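Local structure of phosphoenolpyruvate-protein phosphotransferase (Acinetobacter sp., 3CI6) at residues E112-F117 with Q135-Q140. The protein probably transfers the phosphoryl group of phosphoenolpyruvate to a protein histidine with Mg(2+) as cofactor, and is represented here by its GAF domain. Residues are numbered along the deposited sequence; the frame is centred on the assembly and turned at random.
Sequences EIYNSF and QNKQPQ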
ATOM      1  N   GLU B 112      -5.439  31.266   4.790  1.00 22.63           N
ATOM      2  CA  GLU B 112      -4.895  30.511   5.936  1.00 22.27           C
ATOM      3  C   GLU B 112      -3.385  30.282   5.861  1.00 21.89           C
ATOM      4  O   GLU B 112      -2.833  30.105   4.771  1.00 22.79           O
ATOM      5  CB  GLU B 112      -5.596  29.147   6.044  1.00 22.47           C
ATOM      6  CG  GLU B 112      -7.134  29.192   6.066  1.00 23.50           C
ATOM      7  CD  GLU B 112      -7.743  28.976   7.445  1.00 24.54           C
ATOM      8  OE1 GLU B 112      -7.112  29.349   8.458  1.00 26.73           O
ATOM      9  OE2 GLU B 112      -8.859  28.431   7.511  1.00 23.49           O
ATOM     10  N   ILE B 113      -2.723  30.289   7.023  1.00 20.80           N
ATOM     11  CA  ILE B 113      -1.290  29.985   7.130  1.00 20.72           C
ATOM     12  C   ILE B 113      -1.129  28.680   7.932  1.00 17.76           C
ATOM     13  O   ILE B 113      -1.737  28.484   9.005  1.00 17.12           O
ATOM     14  CB  ILE B 113      -0.497  31.156   7.785  1.00 20.87           C
ATOM     15  CG1 ILE B 113       0.966  31.178   7.337  1.00 22.24           C
ATOM     16  CG2 ILE B 113      -0.548  31.105   9.310  1.00 22.89           C
ATOM     17  CD1 ILE B 113       1.548  32.588   7.265  1.00 22.69           C
ATOM     18  N   TYR B 114      -0.325  27.779   7.386  1.00 15.44           N
ATOM     19  CA  TYR B 114      -0.068  26.508   8.031  1.00 13.12           C
ATOM     20  C   TYR B 114       1.396  26.416   8.392  1.00 12.51           C
ATOM     21  O   TYR B 114       2.250  26.294   7.516  1.00 14.05           O
ATOM     22  CB  TYR B 114      -0.466  25.344   7.100  1.00 12.77           C
ATOM     23  CG  TYR B 114      -1.930  25.386   6.717  1.00 10.35           C
ATOM     24  CD1 TYR B 114      -2.896  25.059   7.621  1.00 10.82           C
ATOM     25  CD2 TYR B 114      -2.327  25.726   5.422  1.00 11.59           C
ATOM     26  CE1 TYR B 114      -4.244  25.122   7.298  1.00 12.29           C
ATOM     27  CE2 TYR B 114      -3.676  25.768   5.071  1.00 11.19           C
ATOM     28  CZ  TYR B 114      -4.627  25.472   6.018  1.00 11.65           C
ATOM     29  OH  TYR B 114      -5.973  25.526   5.714  1.00 13.04           O
ATOM     30  N   ASN B 115       1.678  26.394   9.687  1.00 10.35           N
ATOM     31  CA  ASN B 115       3.045  26.406  10.173  1.00 11.20           C
ATOM     32  C   ASN B 115       3.632  25.045  10.431  1.00  9.97           C
ATOM     33  O   ASN B 115       4.740  24.944  10.937  1.00 11.11           O
ATOM     34  CB  ASN B 115       3.143  27.261  11.425  1.00 11.95           C
ATOM     35  CG  ASN B 115       2.950  28.735  11.117  1.00 14.81           C
ATOM     36  OD1 ASN B 115       3.499  29.244  10.136  1.00 20.75           O
ATOM     37  ND2 ASN B 115       2.095  29.380  11.869  1.00 21.57           N
ATOM     38  N   SER B 116       2.904  23.983  10.087  1.00  8.14           N
ATOM     39  CA  SER B 116       3.483  22.644  10.050  1.00  8.03           C
ATOM     40  C   SER B 116       3.213  22.026   8.674  1.00  7.79           C
ATOM     41  O   SER B 116       2.167  22.248   8.083  1.00  8.41           O
ATOM     42  CB  SER B 116       2.897  21.763  11.153  1.00  9.06           C
ATOM     43  OG  SER B 116       1.654  21.224  10.739  1.00 16.89           O
ATOM     44  N   PHE B 117       4.188  21.268   8.176  1.00  7.02           N
ATOM     45  CA  PHE B 117       4.100  20.641   6.866  1.00  6.62           C
ATOM     46  C   PHE B 117       4.700  19.247   6.978  1.00  6.33           C
ATOM     47  O   PHE B 117       5.830  19.096   7.405  1.00  7.18           O
ATOM     48  CB  PHE B 117       4.927  21.428   5.850  1.00  6.29           C
ATOM     49  CG  PHE B 117       4.973  20.812   4.475  1.00  7.20           C
ATOM     50  CD1 PHE B 117       5.962  19.906   4.156  1.00  7.38           C
ATOM     51  CD2 PHE B 117       4.039  21.126   3.500  1.00  8.58           C
ATOM     52  CE1 PHE B 117       6.041  19.358   2.921  1.00  7.72           C
ATOM     53  CE2 PHE B 117       4.107  20.568   2.226  1.00  9.50           C
ATOM     54  CZ  PHE B 117       5.087  19.662   1.948  1.00  9.64           C
ATOM     55  N   GLN B 135      -1.043  19.293   6.749  1.00  5.68           N
ATOM     56  CA  GLN B 135      -0.719  20.638   7.246  1.00  7.33           C
ATOM     57  C   GLN B 135      -1.541  20.964   8.472  1.00  6.94           C
ATOM     58  O   GLN B 135      -2.672  20.502   8.608  1.00  6.20           O
ATOM     59  CB  GLN B 135      -0.991  21.706   6.196  1.00  7.39           C
ATOM     60  CG  GLN B 135      -0.014  21.642   5.038  1.00  9.07           C
ATOM     61  CD  GLN B 135      -0.409  22.611   3.945  1.00 10.57           C
ATOM     62  OE1 GLN B 135      -1.461  22.463   3.298  1.00 13.19           O
ATOM     63  NE2 GLN B 135       0.405  23.657   3.776  1.00 12.84           N
ATOM     64  N   ASN B 136      -0.982  21.779   9.352  1.00  8.25           N
ATOM     65  CA  ASN B 136      -1.687  22.270  10.509  1.00  8.31           C
ATOM     66  C   ASN B 136      -1.358  23.737  10.698  1.00  9.86           C
ATOM     67  O   ASN B 136      -0.286  24.214  10.306  1.00  9.59           O
ATOM     68  CB  ASN B 136      -1.298  21.473  11.733  1.00  8.83           C
ATOM     69  CG  ASN B 136      -1.730  20.078  11.614  1.00 12.57           C
ATOM     70  OD1 ASN B 136      -2.873  19.765  11.963  1.00 11.55           O
ATOM     71  ND2 ASN B 136      -0.855  19.222  11.073  1.00 15.40           N
ATOM     72  N   LYS B 137      -2.302  24.442  11.305  1.00 10.31           N
ATOM     73  CA  LYS B 137      -2.124  25.873  11.517  1.00 11.64           C
ATOM     74  C   LYS B 137      -0.898  26.189  12.377  1.00 11.98           C
ATOM     75  O   LYS B 137      -0.050  27.015  12.007  1.00 13.09           O
ATOM     76  CB  LYS B 137      -3.411  26.444  12.101  1.00 12.14           C
ATOM     77  CG  LYS B 137      -4.514  26.509  11.087  1.00 12.53           C
ATOM     78  CD  LYS B 137      -5.855  26.733  11.772  1.00 15.18           C
ATOM     79  CE  LYS B 137      -6.982  26.691  10.783  1.00 18.31           C
ATOM     80  NZ  LYS B 137      -8.231  27.166  11.452  1.00 21.80           N
ATOM     81  N   GLN B 138      -0.776  25.500  13.483  1.00 10.98           N
ATOM     82  CA  GLN B 138       0.337  25.695  14.392  1.00 13.49           C
ATOM     83  C   GLN B 138       1.468  24.745  14.086  1.00 11.99           C
ATOM     84  O   GLN B 138       1.232  23.690  13.502  1.00 12.14           O
ATOM     85  CB  GLN B 138      -0.154  25.417  15.800  1.00 13.96           C
ATOM     86  CG  GLN B 138      -1.211  26.414  16.247  1.00 16.98           C
ATOM     87  CD  GLN B 138      -2.196  25.845  17.247  1.00 19.68           C
ATOM     88  OE1 GLN B 138      -2.326  24.619  17.396  1.00 30.09           O
ATOM     89  NE2 GLN B 138      -2.910  26.741  17.942  1.00 25.54           N
ATOM     90  N   PRO B 139       2.685  25.067  14.534  1.00 11.10           N
ATOM     91  CA  PRO B 139       3.769  24.090  14.448  1.00 10.15           C
ATOM     92  C   PRO B 139       3.356  22.811  15.212  1.00  9.74           C
ATOM     93  O   PRO B 139       2.729  22.893  16.269  1.00 10.46           O
ATOM     94  CB  PRO B 139       4.945  24.804  15.129  1.00 10.78           C
ATOM     95  CG  PRO B 139       4.622  26.236  15.088  1.00 10.62           C
ATOM     96  CD  PRO B 139       3.126  26.297  15.226  1.00 11.11           C
ATOM     97  N   GLN B 140       3.708  21.646  14.672  1.00  8.50           N
ATOM     98  CA  GLN B 140       3.357  20.334  15.253  1.00  9.66           C
ATOM     99  C   GLN B 140       4.514  19.369  15.010  1.00  8.98           C
ATOM    100  O   GLN B 140       4.995  19.267  13.883  1.00  8.52           O
ATOM    101  CB  GLN B 140       2.113  19.716  14.585  1.00  9.65           C
ATOM    102  CG  GLN B 140       0.860  20.525  14.613  1.00 14.19           C
ATOM    103  CD  GLN B 140       0.196  20.478  15.948  1.00 15.16           C
ATOM    104  OE1 GLN B 140      -0.703  19.670  16.167  1.00 19.25           O
ATOM    105  NE2 GLN B 140       0.673  21.277  16.877  1.00 14.96           N
TER
HETATM  106  O   HOH W   1       2.418  24.022   5.576  1.00 26.87           O
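Tyr114 lies across the side chain of Gln135 at about a right angle, its CB 3.8 Å from Gln135 CB. The ring turns an edge to the backbone between Asn136 and Lys137, with CD1 3.7 Å from Asn136 C. Gln135 is extended beyond CG, and the turn of its amide (chi3 -66°) lets NE2 donate to a water at 2.7 Å. That water donates to the carbonyls of Tyr114 and Ser116, so it links both segments. Ser116 and Asn136 form an antiparallel hydrogen-bonded pair. Ser116 N donates to Asn136 O at 3.2 Å, in the carbonyl plane, while the return bond from Asn136 N to Ser116 O is weak. Ser116 OG takes the crowded position between N and the carbonyl carbon (chi1 82°) and comes within 3.1 Å of Asn136 CB. Past the paired strands, Asn115 N donates to Lys137 O at 3.0 Å, from above the carbonyl plane. Asn115 CB packs on the ring of Pro139. On the exposed side, a long salt bridge joins Glu112 OE1 to Lys137 NZ (3.9 Å). Asn136 OD1 accepts from Asp43 N, and Lys137 N donates to Asp43 OD2. The contact lies at the open end of GAF-sheet hairpin 116-124/127-136, between strands 44-51 and 92-94, with Phe117 on helix 80-88.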